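Local structure of sulfur oxidation protein soxB (Thermus thermophilus, 2WDD) at residues G99-M104 and P333-H338; L107-R112 and H338-E343; P43-E48 and L82-S87. The protein hydrolyses a sulfur-sulfur bond, that of a cysteine S-thiosulfonate in the bacterial sulfur oxidation pathway, at a site holding manganese ions. All coordinates share one frame; numbering follows the deposited sequence.

How the interactions relate
Interactions 1 and 2 lie side by side, their centres about 9 Å apart, and use the same chain segment: the one leaving strand 323-333 meets the loop before helix 104-120 first and the helix itself next. Val334 joins the two by packing on Leu107 and Leu110. Interaction 3, centred about 10 Å from interaction 1 on its other flank, ties loop 43-48 to the end of helix 81-86. It is buried and runs largely on waters and backbone carbonyls. Interaction 1, also mostly buried, mixes one direct backbone bond with apolar packing, whereas interaction 2 reaches toward the surface and rests mainly on methyl and leucine packing.

Interaction 1 (G99-M104 and P333-H338); sequences GPIGGM and PVLAEH
Val334 and Gly102 make the direct polar link here: Gly102 N donates to Val334 O at 2.9 Å. The bond is noticeably bent, with 137° at the hydrogen, and the donor is tilted from the carbonyl plane. The same oxygen is approached from Ile101, whose CA stands 3.1 Å from Val334 O in a CA-H...O contact, so two neighbouring residues converge on one carbonyl. Beside this, Val334 lays its CG1 branch, anti to the backbone N (chi1 -180°), against Gly102 CA at 3.7 Å. Ile101 CG2 meets Leu335 CD2 at 3.9 Å, the two side chains crossing obliquely; the other branch of Ile101 leads away from this contact.

Farther along, a water stands in for a direct bond. It donates to Pro100 O at 2.8 Å and accepts from Glu337 N at 3.0 Å, bridging the backbones where they diverge. The Glu337 side chain comes over this end, extended beyond CG and crossing Pro100 at about a right angle, with OE2 3.6 Å from Gly99 CA. A side chain on Gly99 would run into the Glu337 carboxylate, and its backbone angles (phi 90°) would also jam a CB against the carbonyl O of the residue before.

Both backbones have further partners. Ile101 shares a backbone hydrogen bond with His44, and Val334 shares one with Lys310. Within its own segment, His338 N returns to Leu335 O at 2.8 Å, turning the chain back. A bound tert-butyl alcohol touches Leu335 and His338. This is an interhelical loop, between helices 91-98 and 104-120, packed across the chain as it leaves 323-333, an outermost strand of the mixed sheet that also contains strand 29-34, in what is probably the metallophosphoesterase-like part of SoxB.

Interaction 2 (L107-R112 and H338-E343); sequences LTALIR and HLPKAE
Ala109 and Pro340 meet most tightly, the methyl CB lying only 3.0 Å from Pro340 O, so the small residue brings the helix right up to the backbone of the passing chain. The same methyl also sits 4.4 Å from Pro340 CG.

The remaining contacts across the interface are mostly aliphatic. Leu110 and Leu339 touch in two places: Leu339 CD1 reaches Leu110 CB at 4.1 Å, while the CD2 branch meets Leu110 CD1. At the other end Ala342, at the N-cap position of helix 343-353, turns its methyl into helix 104-120, where CB rests 3.9 Å from Thr108 CG2 and 4.0 Å from Arg112 NH1.

Polar groups on the helix are engaged elsewhere. Thr108 OG1 sits beside the backbone N (chi1 -60°) and bonds to Met104 O and Trp151 NE1; this leaves CG2 anti to that N, 3.4 Å above the centre of the Arg112 guanidinium. Arg112 NH2 forms a salt bridge with Asp344 and also bonds to Leu154 O.

Close fit of methyls and leucine branches sets the spacing between helix 104-120 and this chain, and the directional grip comes from the arginine reaching just past it to Asp344.

Interaction 3 (P43-E48 and L82-S87); sequences PHYFME and LAYLLS
Tyr45 and Tyr84 meet through a hydroxyl and a ring edge: Tyr84 OH sits near the plane of the Tyr45 ring, 3.5 Å from CD1. One face of the Tyr84 ring carries a water, 3.8 Å above the plane and offset toward the rim. At the edge of the Phe46 ring, in its plane, lies Glu48 OE2. Tyr84 CG is anti to the backbone N (chi1 167°), starting the ring out of the helix toward loop 43-48, and its OH bonds to Gly99 O.

Waters fill the seam between the backbones. One accepts from Phe46 N at 3.0 Å and makes a weak bond to Tyr84 OH. The water over the ring lies between Phe46 O and Tyr84 O, while another accepts from Glu48 N and lies 2.9 Å from Ser87 O.

Helix 81-86 ends here, in what is probably the metallophosphoesterase-like part of SoxB, and Leu85 O faces the long loop after strand 29-34, which earlier carries the manganese ligands Asp36 and His38. Glu48 CG presses on Leu85 O at 3.1 Å and also touches Leu86 O. A bend at chi2 (-63°) turns CD aside from an extended course, and OE2 forms a salt bridge with Lys310. An alanine at Glu48 would probably leave Lys310 without its carboxylate mate and open a gap beside Leu85 O. Lys310 NZ also bonds to Leu85 O and Phe46 O, and the Glu48 side chain lies about 6 Å from that of the manganese ligand His288.

Interaction 1 (G99-M104 and P333-H338)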
loop_
_atom_site.group_PDB
_atom_site.type_symbol
_atom_site.label_atom_id
_atom_site.label_comp_id
_atom_site.label_asym_id
_atom_site.label_seq_id
_atom_site.Cartn_x
_atom_site.Cartn_y
_atom_site.Cartn_z
ATOM N N GLY A 99 -12.000 12.574 -12.812
ATOM C CA GLY A 99 -10.647 12.502 -13.329
ATOM C C GLY A 99 -9.726 11.638 -12.490
ATOM O O GLY A 99 -10.133 11.073 -11.469
ATOM N N PRO A 100 -8.470 11.491 -12.931
ATOM C CA PRO A 100 -7.490 10.660 -12.230
ATOM C C PRO A 100 -7.112 11.271 -10.888
ATOM O O PRO A 100 -7.271 12.481 -10.656
ATOM C CB PRO A 100 -6.278 10.699 -13.173
ATOM C CG PRO A 100 -6.393 12.034 -13.838
ATOM C CD PRO A 100 -7.865 12.227 -14.058
ATOM N N ILE A 101 -6.559 10.423 -10.024
ATOM C CA ILE A 101 -6.086 10.846 -8.716
ATOM C C ILE A 101 -4.555 10.889 -8.717
ATOM O O ILE A 101 -3.893 10.403 -9.648
ATOM C CB ILE A 101 -6.618 9.934 -7.582
ATOM C CG1 ILE A 101 -6.280 8.460 -7.830
ATOM C CG2 ILE A 101 -8.124 10.111 -7.407
ATOM C CD1 ILE A 101 -4.811 8.118 -7.604
ATOM N N GLY A 102 -4.001 11.480 -7.670
ATOM C CA GLY A 102 -2.567 11.514 -7.489
ATOM C C GLY A 102 -1.767 12.292 -8.507
ATOM O O GLY A 102 -2.254 13.242 -9.136
ATOM N N GLY A 103 -0.515 11.870 -8.651
ATOM C CA GLY A 103 0.490 12.545 -9.452
ATOM C C GLY A 103 1.282 13.388 -8.462
ATOM O O GLY A 103 0.711 13.999 -7.549
ATOM N N MET A 104 2.602 13.406 -8.597
ATOM C CA MET A 104 3.417 14.187 -7.673
ATOM C C MET A 104 3.160 15.681 -7.858
ATOM O O MET A 104 3.226 16.456 -6.900
ATOM C CB MET A 104 4.898 13.868 -7.866
ATOM C CG MET A 104 5.286 12.514 -7.296
ATOM S SD MET A 104 6.867 11.945 -7.925
ATOM C CE MET A 104 7.127 10.501 -6.921
ATOM N N PRO A 333 -9.075 14.931 -1.433
ATOM C CA PRO A 333 -8.775 14.204 -2.671
ATOM C C PRO A 333 -7.735 14.913 -3.548
ATOM O O PRO A 333 -7.815 16.122 -3.780
ATOM C CB PRO A 333 -10.138 14.136 -3.388
ATOM C CG PRO A 333 -11.166 14.445 -2.310
ATOM C CD PRO A 333 -10.469 15.401 -1.385
ATOM N N VAL A 334 -6.738 14.163 -4.008
ATOM C CA VAL A 334 -5.737 14.712 -4.927
ATOM C C VAL A 334 -6.266 14.499 -6.346
ATOM O O VAL A 334 -6.087 13.428 -6.942
ATOM C CB VAL A 334 -4.358 14.047 -4.734
ATOM C CG1 VAL A 334 -3.343 14.649 -5.702
ATOM C CG2 VAL A 334 -3.878 14.226 -3.313
ATOM N N LEU A 335 -6.992 15.490 -6.864
ATOM C CA LEU A 335 -7.580 15.378 -8.191
ATOM C C LEU A 335 -6.876 16.337 -9.133
ATOM O O LEU A 335 -7.058 17.547 -9.045
ATOM C CB LEU A 335 -9.078 15.679 -8.143
ATOM C CG LEU A 335 -9.941 14.685 -7.349
ATOM C CD1 LEU A 335 -11.296 15.293 -7.051
ATOM C CD2 LEU A 335 -10.108 13.382 -8.124
ATOM N N ALA A 336 -6.033 15.789 -9.999
ATOM C CA ALA A 336 -5.246 16.595 -10.926
ATOM C C ALA A 336 -6.056 17.558 -11.788
ATOM O O ALA A 336 -5.566 18.630 -12.149
ATOM C CB ALA A 336 -4.364 15.711 -11.801
ATOM N N GLU A 337 -7.285 17.183 -12.133
ATOM C CA GLU A 337 -8.126 18.071 -12.940
ATOM C C GLU A 337 -8.698 19.223 -12.123
ATOM O O GLU A 337 -9.303 20.139 -12.680
ATOM C CB GLU A 337 -9.287 17.296 -13.578
ATOM C CG GLU A 337 -8.855 16.276 -14.588
ATOM C CD GLU A 337 -10.019 15.675 -15.349
ATOM O OE1 GLU A 337 -11.161 16.173 -15.212
ATOM O OE2 GLU A 337 -9.782 14.707 -16.094
ATOM N N HIS A 338 -8.524 19.185 -10.807
ATOM C CA HIS A 338 -9.134 20.182 -9.942
ATOM C C HIS A 338 -8.177 20.933 -9.033
ATOM O O HIS A 338 -8.585 21.584 -8.068
ATOM C CB HIS A 338 -10.269 19.523 -9.166
ATOM C CG HIS A 338 -11.271 18.868 -10.061
ATOM N ND1 HIS A 338 -12.239 19.589 -10.731
ATOM C CD2 HIS A 338 -11.364 17.598 -10.522
ATOM C CE1 HIS A 338 -12.919 18.780 -11.523
ATOM N NE2 HIS A 338 -12.409 17.564 -11.415
HETATM O O HOH W 1 -8.760 14.683 -11.422
#

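Interaction 2 (L107-R112 and H338-E343)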
loop_
_atom_site.group_PDB
_atom_site.type_symbol
_atom_site.label_atom_id
_atom_site.label_comp_id
_atom_site.label_asym_id
_atom_site.label_seq_id
_atom_site.Cartn_x
_atom_site.Cartn_y
_atom_site.Cartn_z
ATOM N N LEU A 107 -0.193 16.426 -6.003
ATOM C CA LEU A 107 -0.017 16.230 -4.563
ATOM C C LEU A 107 0.799 17.391 -3.994
ATOM O O LEU A 107 0.500 17.913 -2.922
ATOM C CB LEU A 107 0.638 14.871 -4.265
ATOM C CG LEU A 107 0.998 14.541 -2.809
ATOM C CD1 LEU A 107 -0.221 14.624 -1.884
ATOM C CD2 LEU A 107 1.673 13.180 -2.693
ATOM N N THR A 108 1.815 17.819 -4.739
ATOM C CA THR A 108 2.633 18.962 -4.316
ATOM C C THR A 108 1.802 20.242 -4.278
ATOM O O THR A 108 1.875 21.007 -3.315
ATOM C CB THR A 108 3.843 19.127 -5.229
ATOM O OG1 THR A 108 4.636 17.938 -5.177
ATOM C CG2 THR A 108 4.686 20.319 -4.792
ATOM N N ALA A 109 1.005 20.467 -5.318
ATOM C CA ALA A 109 0.155 21.655 -5.381
ATOM C C ALA A 109 -0.779 21.712 -4.172
ATOM O O ALA A 109 -0.946 22.763 -3.543
ATOM C CB ALA A 109 -0.655 21.662 -6.678
ATOM N N LEU A 110 -1.371 20.568 -3.838
ATOM C CA LEU A 110 -2.279 20.484 -2.702
ATOM C C LEU A 110 -1.565 20.709 -1.368
ATOM O O LEU A 110 -2.029 21.472 -0.523
ATOM C CB LEU A 110 -3.008 19.137 -2.703
ATOM C CG LEU A 110 -4.035 18.941 -1.583
ATOM C CD1 LEU A 110 -5.035 20.101 -1.559
ATOM C CD2 LEU A 110 -4.746 17.611 -1.776
ATOM N N ILE A 111 -0.431 20.042 -1.166
ATOM C CA ILE A 111 0.319 20.213 0.071
ATOM C C ILE A 111 0.695 21.683 0.241
ATOM O O ILE A 111 0.568 22.244 1.327
ATOM C CB ILE A 111 1.584 19.319 0.084
ATOM C CG1 ILE A 111 1.188 17.843 0.194
ATOM C CG2 ILE A 111 2.539 19.721 1.216
ATOM C CD1 ILE A 111 2.327 16.874 -0.073
ATOM N N ARG A 112 1.174 22.298 -0.834
ATOM C CA ARG A 112 1.584 23.700 -0.767
ATOM C C ARG A 112 0.402 24.611 -0.468
ATOM O O ARG A 112 0.513 25.551 0.316
ATOM C CB ARG A 112 2.273 24.118 -2.066
ATOM C CG ARG A 112 3.684 23.596 -2.164
ATOM C CD ARG A 112 4.317 23.957 -3.478
ATOM N NE ARG A 112 5.664 23.409 -3.572
ATOM C CZ ARG A 112 6.354 23.314 -4.703
ATOM N NH1 ARG A 112 5.821 23.737 -5.839
ATOM N NH2 ARG A 112 7.572 22.796 -4.693
ATOM N N HIS A 338 -8.524 19.185 -10.807
ATOM C CA HIS A 338 -9.134 20.182 -9.942
ATOM C C HIS A 338 -8.177 20.933 -9.033
ATOM O O HIS A 338 -8.585 21.584 -8.068
ATOM C CB HIS A 338 -10.269 19.523 -9.166
ATOM C CG HIS A 338 -11.271 18.868 -10.061
ATOM N ND1 HIS A 338 -12.239 19.589 -10.731
ATOM C CD2 HIS A 338 -11.364 17.598 -10.522
ATOM C CE1 HIS A 338 -12.919 18.780 -11.523
ATOM N NE2 HIS A 338 -12.409 17.564 -11.415
ATOM N N LEU A 339 -6.900 20.848 -9.373
ATOM C CA LEU A 339 -5.849 21.508 -8.622
ATOM C C LEU A 339 -4.943 22.262 -9.576
ATOM O O LEU A 339 -4.797 21.891 -10.743
ATOM C CB LEU A 339 -5.022 20.468 -7.865
ATOM C CG LEU A 339 -5.718 19.839 -6.665
ATOM C CD1 LEU A 339 -4.975 18.574 -6.225
ATOM C CD2 LEU A 339 -5.819 20.844 -5.523
ATOM N N PRO A 340 -4.297 23.321 -9.079
ATOM C CA PRO A 340 -3.360 24.069 -9.920
ATOM C C PRO A 340 -2.092 23.245 -10.101
ATOM O O PRO A 340 -1.869 22.262 -9.384
ATOM C CB PRO A 340 -3.054 25.314 -9.083
ATOM C CG PRO A 340 -3.375 24.933 -7.685
ATOM C CD PRO A 340 -4.525 23.975 -7.781
ATOM N N LYS A 341 -1.259 23.638 -11.056
ATOM C CA LYS A 341 -0.029 22.908 -11.309
ATOM C C LYS A 341 1.078 23.324 -10.355
ATOM O O LYS A 341 1.141 24.475 -9.926
ATOM C CB LYS A 341 0.448 23.159 -12.744
ATOM C CG LYS A 341 -0.573 22.827 -13.813
ATOM C CD LYS A 341 -0.420 21.394 -14.279
ATOM C CE LYS A 341 -0.485 21.296 -15.793
ATOM N NZ LYS A 341 -0.175 19.921 -16.267
ATOM N N ALA A 342 1.952 22.376 -10.035
ATOM C CA ALA A 342 3.164 22.659 -9.277
ATOM C C ALA A 342 4.208 22.663 -10.396
ATOM O O ALA A 342 4.673 21.611 -10.829
ATOM C CB ALA A 342 3.456 21.543 -8.265
ATOM N N GLU A 343 4.469 23.845 -10.950
ATOM C CA GLU A 343 5.344 23.976 -12.106
ATOM C C GLU A 343 6.737 23.380 -11.982
ATOM O O GLU A 343 7.227 22.770 -12.930
ATOM C CB GLU A 343 5.398 25.422 -12.605
ATOM C CG GLU A 343 4.033 25.981 -12.997
ATOM C CD GLU A 343 3.427 25.278 -14.203
ATOM O OE1 GLU A 343 4.023 24.294 -14.695
ATOM O OE2 GLU A 343 2.348 25.711 -14.660
#

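Interaction 3 (P43-E48 and L82-S87)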
loop_
_atom_site.group_PDB
_atom_site.type_symbol
_atom_site.label_atom_id
_atom_site.label_comp_id
_atom_site.label_asym_id
_atom_site.label_seq_id
_atom_site.Cartn_x
_atom_site.Cartn_y
_atom_site.Cartn_z
ATOM N N PRO A 43 -0.670 11.377 -12.482
ATOM C CA PRO A 43 -2.084 11.140 -12.195
ATOM C C PRO A 43 -2.452 9.779 -12.778
ATOM O O PRO A 43 -1.997 9.408 -13.867
ATOM C CB PRO A 43 -2.787 12.235 -12.998
ATOM C CG PRO A 43 -1.786 13.354 -13.051
ATOM C CD PRO A 43 -0.447 12.670 -13.164
ATOM N N HIS A 44 -3.227 9.006 -12.032
ATOM C CA HIS A 44 -3.626 7.682 -12.480
ATOM C C HIS A 44 -4.927 7.315 -11.777
ATOM O O HIS A 44 -5.523 8.157 -11.103
ATOM C CB HIS A 44 -2.508 6.650 -12.208
ATOM C CG HIS A 44 -2.233 6.406 -10.756
ATOM N ND1 HIS A 44 -2.334 5.155 -10.183
ATOM C CD2 HIS A 44 -1.843 7.242 -9.765
ATOM C CE1 HIS A 44 -2.039 5.236 -8.897
ATOM N NE2 HIS A 44 -1.767 6.497 -8.610
ATOM N N TYR A 45 -5.368 6.074 -11.904
ATOM C CA TYR A 45 -6.598 5.673 -11.232
ATOM C C TYR A 45 -6.264 4.604 -10.224
ATOM O O TYR A 45 -5.367 3.804 -10.449
ATOM C CB TYR A 45 -7.618 5.178 -12.244
ATOM C CG TYR A 45 -7.936 6.224 -13.283
ATOM C CD1 TYR A 45 -8.904 7.197 -13.047
ATOM C CD2 TYR A 45 -7.211 6.285 -14.468
ATOM C CE1 TYR A 45 -9.171 8.183 -13.994
ATOM C CE2 TYR A 45 -7.473 7.266 -15.422
ATOM C CZ TYR A 45 -8.471 8.191 -15.186
ATOM O OH TYR A 45 -8.727 9.165 -16.131
ATOM N N PHE A 46 -6.971 4.605 -9.095
ATOM C CA PHE A 46 -6.706 3.626 -8.041
ATOM C C PHE A 46 -8.000 3.314 -7.294
ATOM O O PHE A 46 -8.436 4.087 -6.432
ATOM C CB PHE A 46 -5.651 4.171 -7.070
ATOM C CG PHE A 46 -5.114 3.141 -6.102
ATOM C CD1 PHE A 46 -3.962 2.416 -6.395
ATOM C CD2 PHE A 46 -5.747 2.916 -4.888
ATOM C CE1 PHE A 46 -3.465 1.483 -5.501
ATOM C CE2 PHE A 46 -5.263 1.971 -3.994
ATOM C CZ PHE A 46 -4.118 1.254 -4.303
ATOM N N MET A 47 -8.611 2.183 -7.643
ATOM C CA MET A 47 -9.858 1.762 -7.025
ATOM C C MET A 47 -9.611 0.997 -5.734
ATOM O O MET A 47 -8.720 0.149 -5.663
ATOM C CB MET A 47 -10.625 0.860 -7.994
ATOM C CG MET A 47 -12.018 0.494 -7.508
ATOM S SD MET A 47 -12.837 -0.646 -8.640
ATOM C CE MET A 47 -12.213 -2.182 -7.972
ATOM N N GLU A 48 -10.446 1.260 -4.729
ATOM C CA GLU A 48 -10.371 0.509 -3.488
ATOM C C GLU A 48 -10.852 -0.919 -3.720
ATOM O O GLU A 48 -11.543 -1.214 -4.698
ATOM C CB GLU A 48 -11.196 1.183 -2.386
ATOM C CG GLU A 48 -10.639 2.553 -2.014
ATOM C CD GLU A 48 -9.235 2.472 -1.425
ATOM O OE1 GLU A 48 -9.001 1.637 -0.527
ATOM O OE2 GLU A 48 -8.350 3.210 -1.900
ATOM N N LEU A 82 -15.344 12.283 -2.389
ATOM C CA LEU A 82 -14.848 11.398 -1.333
ATOM C C LEU A 82 -15.312 9.963 -1.580
ATOM O O LEU A 82 -14.550 9.022 -1.357
ATOM C CB LEU A 82 -15.272 11.871 0.059
ATOM C CG LEU A 82 -14.689 11.058 1.222
ATOM C CD1 LEU A 82 -13.183 10.893 1.070
ATOM C CD2 LEU A 82 -15.026 11.732 2.560
ATOM N N ALA A 83 -16.553 9.787 -2.041
ATOM C CA ALA A 83 -17.058 8.446 -2.325
ATOM C C ALA A 83 -16.205 7.786 -3.413
ATOM O O ALA A 83 -15.902 6.596 -3.349
ATOM C CB ALA A 83 -18.527 8.499 -2.756
ATOM N N TYR A 84 -15.812 8.578 -4.402
ATOM C CA TYR A 84 -14.957 8.103 -5.500
ATOM C C TYR A 84 -13.633 7.545 -4.953
ATOM O O TYR A 84 -13.167 6.493 -5.392
ATOM C CB TYR A 84 -14.693 9.269 -6.461
ATOM C CG TYR A 84 -13.589 9.070 -7.481
ATOM C CD1 TYR A 84 -13.472 7.886 -8.209
ATOM C CD2 TYR A 84 -12.708 10.102 -7.774
ATOM C CE1 TYR A 84 -12.480 7.731 -9.187
ATOM C CE2 TYR A 84 -11.704 9.948 -8.708
ATOM C CZ TYR A 84 -11.598 8.774 -9.431
ATOM O OH TYR A 84 -10.601 8.640 -10.395
ATOM N N LEU A 85 -13.035 8.235 -3.991
ATOM C CA LEU A 85 -11.781 7.762 -3.404
ATOM C C LEU A 85 -11.994 6.542 -2.503
ATOM O O LEU A 85 -11.181 5.618 -2.448
ATOM C CB LEU A 85 -11.164 8.865 -2.535
ATOM C CG LEU A 85 -10.160 9.803 -3.220
ATOM C CD1 LEU A 85 -10.778 10.534 -4.396
ATOM C CD2 LEU A 85 -9.589 10.786 -2.196
ATOM N N LEU A 86 -13.082 6.594 -1.743
ATOM C CA LEU A 86 -13.332 5.674 -0.652
ATOM C C LEU A 86 -13.802 4.268 -0.966
ATOM O O LEU A 86 -13.549 3.340 -0.191
ATOM C CB LEU A 86 -14.338 6.345 0.297
ATOM C CG LEU A 86 -14.535 5.817 1.716
ATOM C CD1 LEU A 86 -13.220 5.874 2.493
ATOM C CD2 LEU A 86 -15.593 6.689 2.432
ATOM N N SER A 87 -14.519 4.100 -2.070
ATOM C CA SER A 87 -15.144 2.820 -2.356
ATOM C C SER A 87 -15.091 2.444 -3.843
ATOM O O SER A 87 -14.949 3.316 -4.706
ATOM C CB SER A 87 -16.616 2.961 -1.935
ATOM O OG SER A 87 -17.415 1.845 -2.279
HETATM O O HOH W 2 -9.064 6.671 -8.816
HETATM O O HOH W 3 -10.365 6.296 -6.293
HETATM O O HOH W 4 -12.137 3.688 -5.083
#